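Local coordinates for nucleoside hydrolase, putative (Trypanosoma brucei, PDB 3FZ0), which belongs to the nucleoside hydrolase family and binds a calcium ion, at residues 168-179 / 312-321. The protein carries 2 engineered substitutions. Numbering follows the deposited sequence. Where two conformers were deposited one is given.
Sequences TSESKGNSNMAA and ETRGATCIDW
N176 lays its side-chain amide against the turn that leads into strand 317-319. Its ND2 donates to R314 O at 3.1 Å, with the acceptor close to the amide plane and the donor in the plane of the R314 carbonyl. With chi1 60° and chi2 34°, OD1 turns back toward its own chain. There it takes the backbone N of A178 (2.9 Å) and of A179 (2.7 Å), one from above and one from below the amide plane; the first bond closes an Asx turn, the second extends it to an Asx motif, and both fix the amide's rotation. The same amide thus bonds both to its own loop and to the type II beta turn T313-A316. Beside it, A179 CB sits against the G315 backbone, 3.3 Å from G315 C, and G315, at positive phi, has no side chain to obstruct it. A178 CB meets A316 CB at 4.1 Å and also touches T313 CG2. Water bridges M177 N to E312 O, while a second water joins T168 OG1, A178 O and T317 N. Farther along, the side chains of T168 and T317 run alongside each other, pointing opposite ways. A chi1 of -51° keeps T317 OG1 beside its own backbone N, where it accepts from T168 N at 3.1 Å. I319 CD1 packs on T168 O and S169 CA, and the CG2 branch of the same isoleucine covers one face of the W321 ring near its rim. S169 O lies at the edge of that indole, 3.3 Å from CZ2. S169 OG itself bonds N207. The contact joins the loop between strand 162-165 and helix 181-185 to the edge strand of the main mixed sheet. Strand 296-306 pairs with 317-319, E209 of helix 208-212 holds S169 N, and a second subunit packs alongside, its T313 OG1 hydrogen-bonded to T313 OG1 here.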
loop_
_atom_site.group_PDB
_atom_site.type_symbol
_atom_site.label_atom_id
_atom_site.label_comp_id
_atom_site.label_asym_id
_atom_site.label_seq_id
_atom_site.Cartn_x
_atom_site.Cartn_y
_atom_site.Cartn_z
ATOM N N THR B 168 7.656 16.363 -7.487
ATOM C CA THR B 168 7.833 17.498 -6.592
ATOM C C THR B 168 9.227 17.406 -5.940
ATOM O O THR B 168 9.890 16.337 -5.990
ATOM C CB THR B 168 6.779 17.482 -5.475
ATOM O OG1 THR B 168 7.146 16.471 -4.521
ATOM C CG2 THR B 168 5.389 17.192 -6.038
ATOM N N SER B 169 9.678 18.507 -5.350
ATOM C CA SER B 169 10.863 18.469 -4.531
ATOM C C SER B 169 10.532 18.641 -3.054
ATOM O O SER B 169 11.398 18.526 -2.210
ATOM C CB SER B 169 11.889 19.506 -4.978
ATOM O OG SER B 169 11.323 20.785 -4.987
ATOM N N GLU B 170 9.272 18.900 -2.742
ATOM C CA GLU B 170 8.863 19.288 -1.385
ATOM C C GLU B 170 7.514 18.667 -1.056
ATOM O O GLU B 170 6.877 19.040 -0.088
ATOM C CB GLU B 170 8.748 20.828 -1.269
ATOM C CG GLU B 170 10.062 21.619 -1.371
ATOM C CD GLU B 170 9.858 23.128 -1.284
ATOM O OE1 GLU B 170 8.919 23.570 -0.589
ATOM O OE2 GLU B 170 10.619 23.888 -1.924
ATOM N N SER B 171 7.093 17.735 -1.899
ATOM C CA SER B 171 5.746 17.170 -1.906
ATOM C C SER B 171 4.576 18.153 -1.683
ATOM O O SER B 171 3.608 17.822 -1.005
ATOM C CB SER B 171 5.669 15.922 -1.002
ATOM O OG SER B 171 5.809 16.298 0.352
ATOM N N LYS B 172 4.684 19.350 -2.270
ATOM C CA LYS B 172 3.519 20.164 -2.535
ATOM C C LYS B 172 2.811 19.628 -3.768
ATOM O O LYS B 172 3.012 20.157 -4.851
ATOM C CB LYS B 172 3.898 21.631 -2.768
ATOM C CG LYS B 172 4.507 22.301 -1.557
ATOM C CD LYS B 172 4.570 23.802 -1.697
ATOM C CE LYS B 172 5.694 24.365 -0.836
ATOM N NZ LYS B 172 5.246 24.629 0.557
ATOM N N GLY B 173 1.986 18.593 -3.585
ATOM C CA GLY B 173 1.293 17.935 -4.690
ATOM C C GLY B 173 0.178 18.802 -5.229
ATOM O O GLY B 173 -0.468 19.499 -4.459
ATOM N N ASN B 174 -0.028 18.780 -6.547
ATOM C CA ASN B 174 -1.097 19.584 -7.141
ATOM C C ASN B 174 -2.190 18.662 -7.699
ATOM O O ASN B 174 -3.204 19.114 -8.209
ATOM C CB ASN B 174 -0.528 20.563 -8.203
ATOM C CG ASN B 174 0.230 19.841 -9.339
ATOM O OD1 ASN B 174 -0.014 18.667 -9.592
ATOM N ND2 ASN B 174 1.168 20.536 -9.995
ATOM N N SER B 175 -1.960 17.357 -7.600
ATOM C CA SER B 175 -2.945 16.360 -8.001
ATOM C C SER B 175 -3.626 15.669 -6.802
ATOM O O SER B 175 -4.845 15.713 -6.662
ATOM C CB SER B 175 -2.324 15.350 -8.963
ATOM O OG SER B 175 -3.290 14.403 -9.388
ATOM N N ASN B 176 -2.841 15.031 -5.943
ATOM C CA ASN B 176 -3.310 14.767 -4.563
ATOM C C ASN B 176 -2.425 15.569 -3.602
ATOM O O ASN B 176 -1.645 16.417 -4.055
ATOM C CB ASN B 176 -3.369 13.278 -4.213
ATOM C CG ASN B 176 -2.001 12.592 -4.320
ATOM O OD1 ASN B 176 -0.942 13.209 -4.040
ATOM N ND2 ASN B 176 -2.008 11.322 -4.756
ATOM N N MET B 177 -2.561 15.358 -2.297
ATOM C CA MET B 177 -1.797 16.163 -1.322
ATOM C C MET B 177 -0.265 16.096 -1.526
ATOM O O MET B 177 0.442 17.036 -1.167
ATOM C CB MET B 177 -2.159 15.808 0.128
ATOM C CG MET B 177 -3.589 16.164 0.507
ATOM S SD MET B 177 -4.183 15.346 2.016
ATOM C CE MET B 177 -3.521 16.424 3.225
ATOM N N ALA B 178 0.239 15.001 -2.105
ATOM C CA ALA B 178 1.674 14.788 -2.159
ATOM C C ALA B 178 2.256 14.780 -3.569
ATOM O O ALA B 178 3.458 15.064 -3.752
ATOM C CB ALA B 178 2.012 13.526 -1.482
ATOM N N ALA B 179 1.411 14.450 -4.559
ATOM C CA ALA B 179 1.909 14.111 -5.907
ATOM C C ALA B 179 1.527 15.142 -6.948
ATOM O O ALA B 179 0.385 15.627 -6.957
ATOM C CB ALA B 179 1.422 12.694 -6.352
ATOM N N GLU B 312 -2.832 8.035 0.257
ATOM C CA GLU B 312 -2.730 9.483 -0.014
ATOM C C GLU B 312 -1.447 9.862 -0.774
ATOM O O GLU B 312 -1.320 10.980 -1.267
ATOM C CB GLU B 312 -2.803 10.265 1.307
ATOM C CG GLU B 312 -4.216 10.430 1.878
ATOM C CD GLU B 312 -4.660 9.293 2.789
ATOM O OE1 GLU B 312 -3.790 8.605 3.375
ATOM O OE2 GLU B 312 -5.891 9.091 2.934
ATOM N N THR B 313 -0.475 8.946 -0.841
ATOM C CA THR B 313 0.824 9.269 -1.436
ATOM C C THR B 313 1.165 8.566 -2.773
ATOM O O THR B 313 2.309 8.676 -3.273
ATOM C CB THR B 313 1.978 8.998 -0.464
ATOM O OG1 THR B 313 1.848 7.671 0.044
ATOM C CG2 THR B 313 1.964 9.972 0.687
ATOM N N ARG B 314 0.201 7.866 -3.374
ATOM C CA ARG B 314 0.467 7.254 -4.685
ATOM C C ARG B 314 0.885 8.381 -5.624
ATOM O O ARG B 314 0.234 9.398 -5.652
ATOM C CB ARG B 314 -0.751 6.468 -5.203
ATOM C CG ARG B 314 -0.798 6.308 -6.715
ATOM C CD ARG B 314 -1.731 5.218 -7.202
ATOM N NE ARG B 314 -0.889 4.129 -7.585
ATOM C CZ ARG B 314 -0.628 3.688 -8.816
ATOM N NH1 ARG B 314 -1.196 4.174 -9.912
ATOM N NH2 ARG B 314 0.219 2.684 -8.910
ATOM N N GLY B 315 2.001 8.196 -6.335
ATOM C CA GLY B 315 2.540 9.216 -7.247
ATOM C C GLY B 315 3.558 10.154 -6.605
ATOM O O GLY B 315 4.197 10.920 -7.297
ATOM N N ALA B 316 3.707 10.105 -5.280
ATOM C CA ALA B 316 4.666 10.975 -4.583
ATOM C C ALA B 316 6.069 10.726 -5.079
ATOM O O ALA B 316 6.425 9.586 -5.429
ATOM C CB ALA B 316 4.600 10.807 -3.029
ATOM N N THR B 317 6.845 11.813 -5.102
ATOM C CA THR B 317 8.260 11.792 -5.345
ATOM C C THR B 317 8.991 11.575 -4.017
ATOM O O THR B 317 8.900 12.399 -3.113
ATOM C CB THR B 317 8.659 13.114 -5.966
ATOM O OG1 THR B 317 7.785 13.337 -7.066
ATOM C CG2 THR B 317 10.105 13.104 -6.449
ATOM N N CYS B 318 9.709 10.456 -3.923
ATOM C CA CYS B 318 10.576 10.150 -2.796
ATOM C C CYS B 318 12.038 10.447 -3.095
ATOM O O CYS B 318 12.599 9.924 -4.041
ATOM C CB CYS B 318 10.421 8.673 -2.448
ATOM S SG CYS B 318 8.681 8.266 -2.341
ATOM N N ILE B 319 12.656 11.259 -2.245
ATOM C CA ILE B 319 13.998 11.772 -2.451
ATOM C C ILE B 319 14.880 11.455 -1.232
ATOM O O ILE B 319 14.493 11.713 -0.105
ATOM C CB ILE B 319 13.929 13.296 -2.664
ATOM C CG1 ILE B 319 12.843 13.660 -3.690
ATOM C CG2 ILE B 319 15.320 13.874 -3.040
ATOM C CD1 ILE B 319 12.968 15.070 -4.220
ATOM N N ASP B 320 16.057 10.866 -1.461
ATOM C CA ASP B 320 16.994 10.506 -0.392
ATOM C C ASP B 320 17.824 11.745 -0.061
ATOM O O ASP B 320 18.918 11.923 -0.577
ATOM C CB ASP B 320 17.889 9.367 -0.911
ATOM C CG ASP B 320 18.579 8.576 0.195
ATOM O OD1 ASP B 320 18.595 9.018 1.361
ATOM O OD2 ASP B 320 19.111 7.482 -0.106
ATOM N N TRP B 321 17.296 12.626 0.771
ATOM C CA TRP B 321 17.979 13.873 1.106
ATOM C C TRP B 321 19.313 13.738 1.902
ATOM O O TRP B 321 20.182 14.620 1.777
ATOM C CB TRP B 321 16.999 14.828 1.830
ATOM C CG TRP B 321 15.895 15.361 0.933
ATOM C CD1 TRP B 321 14.610 14.881 0.821
ATOM C CD2 TRP B 321 15.995 16.452 0.015
ATOM N NE1 TRP B 321 13.906 15.623 -0.096
ATOM C CE2 TRP B 321 14.728 16.588 -0.614
ATOM C CE3 TRP B 321 17.029 17.340 -0.339
ATOM C CZ2 TRP B 321 14.471 17.564 -1.597
ATOM C CZ3 TRP B 321 16.765 18.352 -1.319
ATOM C CH2 TRP B 321 15.497 18.445 -1.929
HETATM O O HOH W 1 6.221 14.066 -3.750
HETATM O O HOH W 2 -3.275 12.806 -1.182
#